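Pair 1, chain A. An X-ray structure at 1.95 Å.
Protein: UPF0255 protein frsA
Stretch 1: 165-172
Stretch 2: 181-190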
# COMPACT_ATOMS: atom_id res chain seq x y z
N LYS A 165 17.12 17.31 -0.97
CA LYS A 165 17.06 18.56 -1.72
C LYS A 165 15.62 18.82 -2.17
O LYS A 165 15.27 19.94 -2.53
CB LYS A 165 18.00 18.49 -2.92
CG LYS A 165 17.45 17.68 -4.09
CD LYS A 165 18.54 17.25 -5.07
CE LYS A 165 17.97 17.13 -6.48
NZ LYS A 165 18.80 16.29 -7.39
N TYR A 166 14.78 17.79 -2.16
CA TYR A 166 13.37 17.96 -2.51
C TYR A 166 12.57 18.41 -1.30
O TYR A 166 13.03 18.32 -0.17
CB TYR A 166 12.76 16.67 -3.06
CG TYR A 166 13.38 16.17 -4.34
CD1 TYR A 166 12.89 16.58 -5.58
CD2 TYR A 166 14.43 15.26 -4.32
CE1 TYR A 166 13.44 16.12 -6.76
CE2 TYR A 166 14.99 14.79 -5.50
CZ TYR A 166 14.49 15.23 -6.72
OH TYR A 166 15.03 14.77 -7.90
N ILE A 167 11.35 18.86 -1.53
CA ILE A 167 10.58 19.43 -0.44
C ILE A 167 9.43 18.53 -0.04
O ILE A 167 8.54 18.24 -0.84
CB ILE A 167 10.05 20.82 -0.82
CG1 ILE A 167 11.22 21.74 -1.20
CG2 ILE A 167 9.22 21.40 0.30
CD1 ILE A 167 10.84 23.20 -1.30
N ILE A 168 9.44 18.07 1.21
CA ILE A 168 8.36 17.20 1.69
C ILE A 168 7.69 17.79 2.91
O ILE A 168 8.31 17.98 3.95
CB ILE A 168 8.84 15.77 2.03
CG1 ILE A 168 9.58 15.14 0.85
CG2 ILE A 168 7.65 14.89 2.43
CD1 ILE A 168 11.05 15.45 0.78
N LYS A 169 6.40 18.09 2.78
CA LYS A 169 5.64 18.65 3.89
C LYS A 169 4.61 17.65 4.41
O LYS A 169 3.89 17.01 3.64
CB LYS A 169 4.92 19.92 3.45
CG LYS A 169 5.83 21.02 2.95
CD LYS A 169 5.00 22.15 2.34
CE LYS A 169 5.86 23.21 1.67
NZ LYS A 169 6.50 24.14 2.64
N GLN A 170 4.54 17.51 5.73
CA GLN A 170 3.51 16.69 6.33
C GLN A 170 2.28 17.57 6.63
O GLN A 170 2.36 18.51 7.41
CB GLN A 170 4.03 16.01 7.59
CG GLN A 170 3.11 14.93 8.16
CD GLN A 170 3.63 14.35 9.48
OE1 GLN A 170 3.63 15.03 10.51
NE2 GLN A 170 4.06 13.09 9.45
N LEU A 171 1.16 17.27 5.98
CA LEU A 171 -0.07 18.02 6.21
C LEU A 171 -1.02 17.30 7.17
O LEU A 171 -1.11 16.07 7.19
CB LEU A 171 -0.80 18.29 4.89
CG LEU A 171 0.09 18.54 3.67
CD1 LEU A 171 -0.74 18.55 2.39
CD2 LEU A 171 0.90 19.83 3.82
N GLU A 172 -1.73 18.09 7.97
CA GLU A 172 -2.76 17.57 8.86
C GLU A 172 -4.07 18.28 8.55
O GLU A 172 -4.24 19.47 8.82
CB GLU A 172 -2.38 17.76 10.33
CG GLU A 172 -1.20 16.92 10.78
CD GLU A 172 -0.94 16.99 12.28
OE1 GLU A 172 -1.35 17.98 12.93
OE2 GLU A 172 -0.33 16.04 12.82
N THR A 181 -3.57 12.69 7.96
CA THR A 181 -2.15 13.00 7.77
C THR A 181 -1.69 12.61 6.37
O THR A 181 -1.77 11.44 5.98
CB THR A 181 -1.26 12.26 8.77
OG1 THR A 181 -1.65 12.60 10.11
CG2 THR A 181 0.20 12.65 8.56
N ALA A 182 -1.18 13.59 5.63
CA ALA A 182 -0.73 13.34 4.27
C ALA A 182 0.67 13.91 4.03
O ALA A 182 1.09 14.85 4.71
CB ALA A 182 -1.74 13.91 3.25
N HIS A 183 1.40 13.34 3.08
CA HIS A 183 2.74 13.84 2.78
C HIS A 183 2.82 14.43 1.37
O HIS A 183 2.65 13.72 0.38
CB HIS A 183 3.78 12.73 2.95
CG HIS A 183 3.99 12.31 4.37
ND1 HIS A 183 3.10 11.51 5.05
CD2 HIS A 183 4.99 12.58 5.25
CE1 HIS A 183 3.54 11.30 6.28
NE2 HIS A 183 4.69 11.94 6.42
N LEU A 184 3.10 15.72 1.30
CA LEU A 184 3.23 16.43 0.03
C LEU A 184 4.69 16.53 -0.38
O LEU A 184 5.49 17.17 0.29
CB LEU A 184 2.61 17.83 0.14
CG LEU A 184 2.65 18.74 -1.09
CD1 LEU A 184 1.83 18.15 -2.25
CD2 LEU A 184 2.15 20.14 -0.72
N HIS A 185 5.03 15.89 -1.49
CA HIS A 185 6.39 15.89 -2.02
C HIS A 185 6.47 16.86 -3.19
O HIS A 185 5.77 16.68 -4.19
CB HIS A 185 6.74 14.49 -2.53
CG HIS A 185 6.50 13.41 -1.53
ND1 HIS A 185 5.24 13.07 -1.09
CD2 HIS A 185 7.37 12.59 -0.88
CE1 HIS A 185 5.34 12.08 -0.21
NE2 HIS A 185 6.62 11.78 -0.07
N LEU A 186 7.33 17.87 -3.09
CA LEU A 186 7.48 18.85 -4.16
C LEU A 186 8.91 18.91 -4.67
O LEU A 186 9.85 18.75 -3.90
CB LEU A 186 7.05 20.22 -3.66
CG LEU A 186 5.65 20.27 -3.07
CD1 LEU A 186 5.65 21.12 -1.82
CD2 LEU A 186 4.65 20.81 -4.10
N THR A 187 9.09 19.15 -5.97
CA THR A 187 10.43 19.33 -6.53
C THR A 187 11.01 20.67 -6.09
O THR A 187 12.22 20.81 -5.85
CB THR A 187 10.43 19.28 -8.06
OG1 THR A 187 9.50 20.25 -8.55
CG2 THR A 187 10.01 17.91 -8.55
N ASN A 188 10.11 21.64 -5.97
CA ASN A 188 10.44 22.98 -5.51
C ASN A 188 9.14 23.71 -5.22
O ASN A 188 8.05 23.15 -5.40
CB ASN A 188 11.26 23.75 -6.55
CG ASN A 188 10.58 23.83 -7.90
OD1 ASN A 188 9.53 24.46 -8.04
ND2 ASN A 188 11.18 23.21 -8.91
N THR A 189 9.24 24.96 -4.79
CA THR A 189 8.05 25.78 -4.61
C THR A 189 8.11 27.03 -5.48
O THR A 189 7.50 28.04 -5.16
CB THR A 189 7.85 26.17 -3.14
OG1 THR A 189 9.05 26.78 -2.64
CG2 THR A 189 7.51 24.94 -2.31
N ASP A 190 8.84 26.94 -6.59
CA ASP A 190 9.02 28.07 -7.52
C ASP A 190 7.68 28.55 -8.09
O ASP A 190 7.43 29.75 -8.19
CB ASP A 190 9.98 27.70 -8.66
CG ASP A 190 11.42 27.51 -8.20
OD1 ASP A 190 11.75 27.90 -7.06
OD2 ASP A 190 12.23 26.97 -8.99
O HOH W 1 -0.05 13.61 12.14

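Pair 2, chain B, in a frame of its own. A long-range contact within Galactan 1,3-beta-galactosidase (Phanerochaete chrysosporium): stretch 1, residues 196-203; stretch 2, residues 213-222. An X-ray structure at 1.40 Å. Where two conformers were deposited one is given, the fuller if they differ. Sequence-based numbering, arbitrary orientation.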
# COMPACT_ATOMS: atom_id res chain seq x y z
N GLY B 196 -0.46 -3.79 -24.44
CA GLY B 196 -1.78 -3.83 -25.02
C GLY B 196 -2.79 -4.69 -24.29
O GLY B 196 -3.98 -4.66 -24.66
N GLU B 197 -2.38 -5.43 -23.28
CA GLU B 197 -3.24 -6.31 -22.49
C GLU B 197 -3.59 -5.60 -21.19
O GLU B 197 -2.83 -4.77 -20.68
CB GLU B 197 -2.48 -7.61 -22.20
CG GLU B 197 -3.26 -8.66 -21.43
CD GLU B 197 -4.01 -9.62 -22.33
OE1 GLU B 197 -4.44 -10.68 -21.82
OE2 GLU B 197 -4.16 -9.31 -23.54
N TYR B 198 -4.76 -5.92 -20.65
CA TYR B 198 -5.26 -5.31 -19.41
C TYR B 198 -5.01 -6.25 -18.24
O TYR B 198 -5.33 -7.44 -18.31
CB TYR B 198 -6.75 -5.02 -19.50
CG TYR B 198 -7.15 -4.16 -20.67
CD1 TYR B 198 -7.17 -2.77 -20.56
CD2 TYR B 198 -7.50 -4.73 -21.89
CE1 TYR B 198 -7.53 -1.97 -21.64
CE2 TYR B 198 -7.86 -3.93 -22.97
CZ TYR B 198 -7.87 -2.56 -22.84
OH TYR B 198 -8.24 -1.78 -23.92
N PHE B 199 -4.44 -5.71 -17.16
CA PHE B 199 -4.15 -6.50 -15.97
C PHE B 199 -4.91 -5.91 -14.79
O PHE B 199 -4.69 -4.75 -14.43
CB PHE B 199 -2.64 -6.53 -15.69
CG PHE B 199 -1.90 -7.41 -16.63
CD1 PHE B 199 -1.55 -6.96 -17.89
CD2 PHE B 199 -1.56 -8.69 -16.26
CE1 PHE B 199 -0.87 -7.79 -18.78
CE2 PHE B 199 -0.89 -9.53 -17.14
CZ PHE B 199 -0.54 -9.07 -18.40
N LEU B 200 -5.79 -6.72 -14.21
CA LEU B 200 -6.57 -6.35 -13.04
C LEU B 200 -5.88 -6.92 -11.81
O LEU B 200 -5.54 -8.11 -11.78
CB LEU B 200 -7.98 -6.93 -13.16
CG LEU B 200 -8.89 -6.88 -11.93
CD1 LEU B 200 -9.28 -5.45 -11.59
CD2 LEU B 200 -10.13 -7.72 -12.12
N ILE B 201 -5.65 -6.08 -10.81
CA ILE B 201 -5.16 -6.48 -9.50
C ILE B 201 -6.27 -6.22 -8.50
O ILE B 201 -6.91 -5.16 -8.56
CB ILE B 201 -3.92 -5.65 -9.10
CG1 ILE B 201 -2.90 -5.60 -10.24
CG2 ILE B 201 -3.33 -6.18 -7.80
CD1 ILE B 201 -2.35 -6.93 -10.60
N ALA B 202 -6.50 -7.15 -7.58
CA ALA B 202 -7.58 -6.99 -6.62
C ALA B 202 -7.32 -7.86 -5.40
O ALA B 202 -6.57 -8.83 -5.46
CB ALA B 202 -8.93 -7.38 -7.26
N SER B 203 -7.94 -7.49 -4.30
CA SER B 203 -7.96 -8.31 -3.10
C SER B 203 -9.25 -9.12 -3.04
O SER B 203 -10.20 -8.89 -3.78
CB SER B 203 -7.78 -7.45 -1.85
OG SER B 203 -9.00 -6.81 -1.48
N ASN B 213 -3.49 -10.94 -2.52
CA ASN B 213 -4.06 -10.23 -3.65
C ASN B 213 -3.75 -10.97 -4.95
O ASN B 213 -2.78 -11.73 -5.05
CB ASN B 213 -3.53 -8.79 -3.71
CG ASN B 213 -4.20 -7.85 -2.70
OD1 ASN B 213 -4.24 -6.64 -2.92
ND2 ASN B 213 -4.70 -8.38 -1.60
N LYS B 214 -4.59 -10.74 -5.96
CA LYS B 214 -4.61 -11.56 -7.17
C LYS B 214 -4.51 -10.68 -8.41
O LYS B 214 -4.89 -9.51 -8.41
CB LYS B 214 -5.90 -12.38 -7.29
CG LYS B 214 -6.27 -13.18 -6.06
CD LYS B 214 -5.32 -14.35 -5.83
CE LYS B 214 -5.76 -15.17 -4.63
NZ LYS B 214 -4.80 -16.28 -4.36
N TRP B 215 -4.02 -11.30 -9.50
CA TRP B 215 -4.01 -10.68 -10.82
C TRP B 215 -4.83 -11.51 -11.80
O TRP B 215 -4.94 -12.74 -11.66
CB TRP B 215 -2.57 -10.45 -11.34
CG TRP B 215 -1.83 -11.67 -11.76
CD1 TRP B 215 -1.01 -12.46 -10.99
CD2 TRP B 215 -1.81 -12.24 -13.08
NE1 TRP B 215 -0.49 -13.48 -11.75
CE2 TRP B 215 -0.97 -13.38 -13.03
CE3 TRP B 215 -2.43 -11.91 -14.29
CZ2 TRP B 215 -0.73 -14.18 -14.15
CZ3 TRP B 215 -2.19 -12.70 -15.40
CH2 TRP B 215 -1.34 -13.82 -15.32
N PHE B 216 -5.39 -10.81 -12.80
CA PHE B 216 -6.18 -11.37 -13.89
C PHE B 216 -5.80 -10.58 -15.13
O PHE B 216 -5.47 -9.40 -15.04
CB PHE B 216 -7.69 -11.13 -13.68
CG PHE B 216 -8.18 -11.40 -12.28
CD1 PHE B 216 -7.91 -10.52 -11.24
CD2 PHE B 216 -8.99 -12.50 -12.01
CE1 PHE B 216 -8.39 -10.76 -9.95
CE2 PHE B 216 -9.48 -12.74 -10.72
CZ PHE B 216 -9.18 -11.87 -9.70
N SER B 217 -5.83 -11.21 -16.31
CA SER B 217 -5.56 -10.46 -17.53
C SER B 217 -6.61 -10.76 -18.59
O SER B 217 -7.27 -11.81 -18.57
CB SER B 217 -4.18 -10.75 -18.13
OG SER B 217 -4.04 -12.12 -18.42
N ALA B 218 -6.75 -9.81 -19.51
CA ALA B 218 -7.69 -9.95 -20.62
C ALA B 218 -7.20 -9.08 -21.77
O ALA B 218 -6.48 -8.10 -21.55
CB ALA B 218 -9.09 -9.52 -20.19
N SER B 219 -7.60 -9.44 -22.99
CA SER B 219 -7.32 -8.59 -24.15
C SER B 219 -8.37 -7.51 -24.36
O SER B 219 -8.17 -6.61 -25.18
CB SER B 219 -7.19 -9.44 -25.42
OG SER B 219 -8.43 -10.01 -25.78
N SER B 220 -9.48 -7.58 -23.63
CA SER B 220 -10.52 -6.57 -23.67
C SER B 220 -11.08 -6.43 -22.26
O SER B 220 -11.08 -7.39 -21.49
CB SER B 220 -11.64 -6.97 -24.66
OG SER B 220 -12.90 -6.48 -24.25
N LEU B 221 -11.56 -5.23 -21.92
CA LEU B 221 -12.15 -5.06 -20.60
C LEU B 221 -13.39 -5.91 -20.40
O LEU B 221 -13.76 -6.20 -19.26
CB LEU B 221 -12.43 -3.58 -20.33
CG LEU B 221 -11.07 -2.90 -20.19
CD1 LEU B 221 -11.17 -1.44 -20.51
CD2 LEU B 221 -10.50 -3.14 -18.79
N ALA B 222 -14.04 -6.33 -21.49
CA ALA B 222 -15.19 -7.22 -21.41
C ALA B 222 -14.81 -8.65 -21.07
O ALA B 222 -15.71 -9.47 -20.84
CB ALA B 222 -15.95 -7.21 -22.74
O HOH W 2 -5.42 -6.21 -26.00
O HOH W 3 -5.23 -13.63 -20.23
O HOH W 4 -11.40 -3.11 -23.93

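The sharpest difference between these two antiparallel ladders lies at one matched position, Ile A168 in pair 1 and Phe B199 in pair 2, where ring and aliphatic group exchange strands. In pair 1 the ring belongs to the second strand: Ile A168 CG2 sits over the face of the His A185 imidazole, 4.2 Å from its centroid. In pair 2 the ring belongs to the first strand, and Ser B217, the counterpart of His A185, places its CB over the face of Phe B199, 3.9 Å from the centroid. In these two pairs either strand supplies the flat surface, and a carbon of its cross-strand neighbour covers it.

The backbones superpose with an RMSD of 0.5 Å over 14 central residues. The strands run at 164° in pair 1 and 157° in pair 2, and each ladder is held by six backbone hydrogen bonds grouped in three reciprocal pairs. Ile A167, Lys A169 and Leu A171 bond to Leu A186, Leu A184 and Ala A182; the matching pairs are Tyr B198 with Ala B218, Leu B200 with Phe B216, and Ala B202 with Lys B214. These bonds run between backbone N and O atoms, so the same register carries different side chains in the two pairs.

One step along the same face, Gln A170 matches Ile B201 and His A183 matches Trp B215. Gln A170 lays its CG over the His A183 ring, 4.1 Å from the centroid. Trp B215 sends its indole elsewhere: its chi1 is p where that of His A183 is m, and the side-chain centres lie 4.3 Å apart. Ile B201 CD1 meets Trp B215 CB at 3.6 Å, while the indole reaches Phe B199, with Trp B215 CZ3 3.8 Å from Phe B199 CE2.

On the other face, bulk is redistributed. Leu A171 CD1 packs diagonally against Leu A184 CB at 4.1 Å; at the equivalent positions, the small Ala B202 brings its CB to 4.4 Å from CE1 of the large Phe B216. Phe B216 also packs directly across the ladder, its CD1 3.7 Å from Leu B200 CD2. Near the end of the ladder, Ile A167 CD1 touches Thr A189 CG2 at 3.9 Å, and the matched Tyr B198 offers its ring face to Leu B221, whose CG lies 3.9 Å from the ring centroid. The general lesson is that a shared ladder sets which positions face each other, while side chains of different size and rotamer fill the space in different ways.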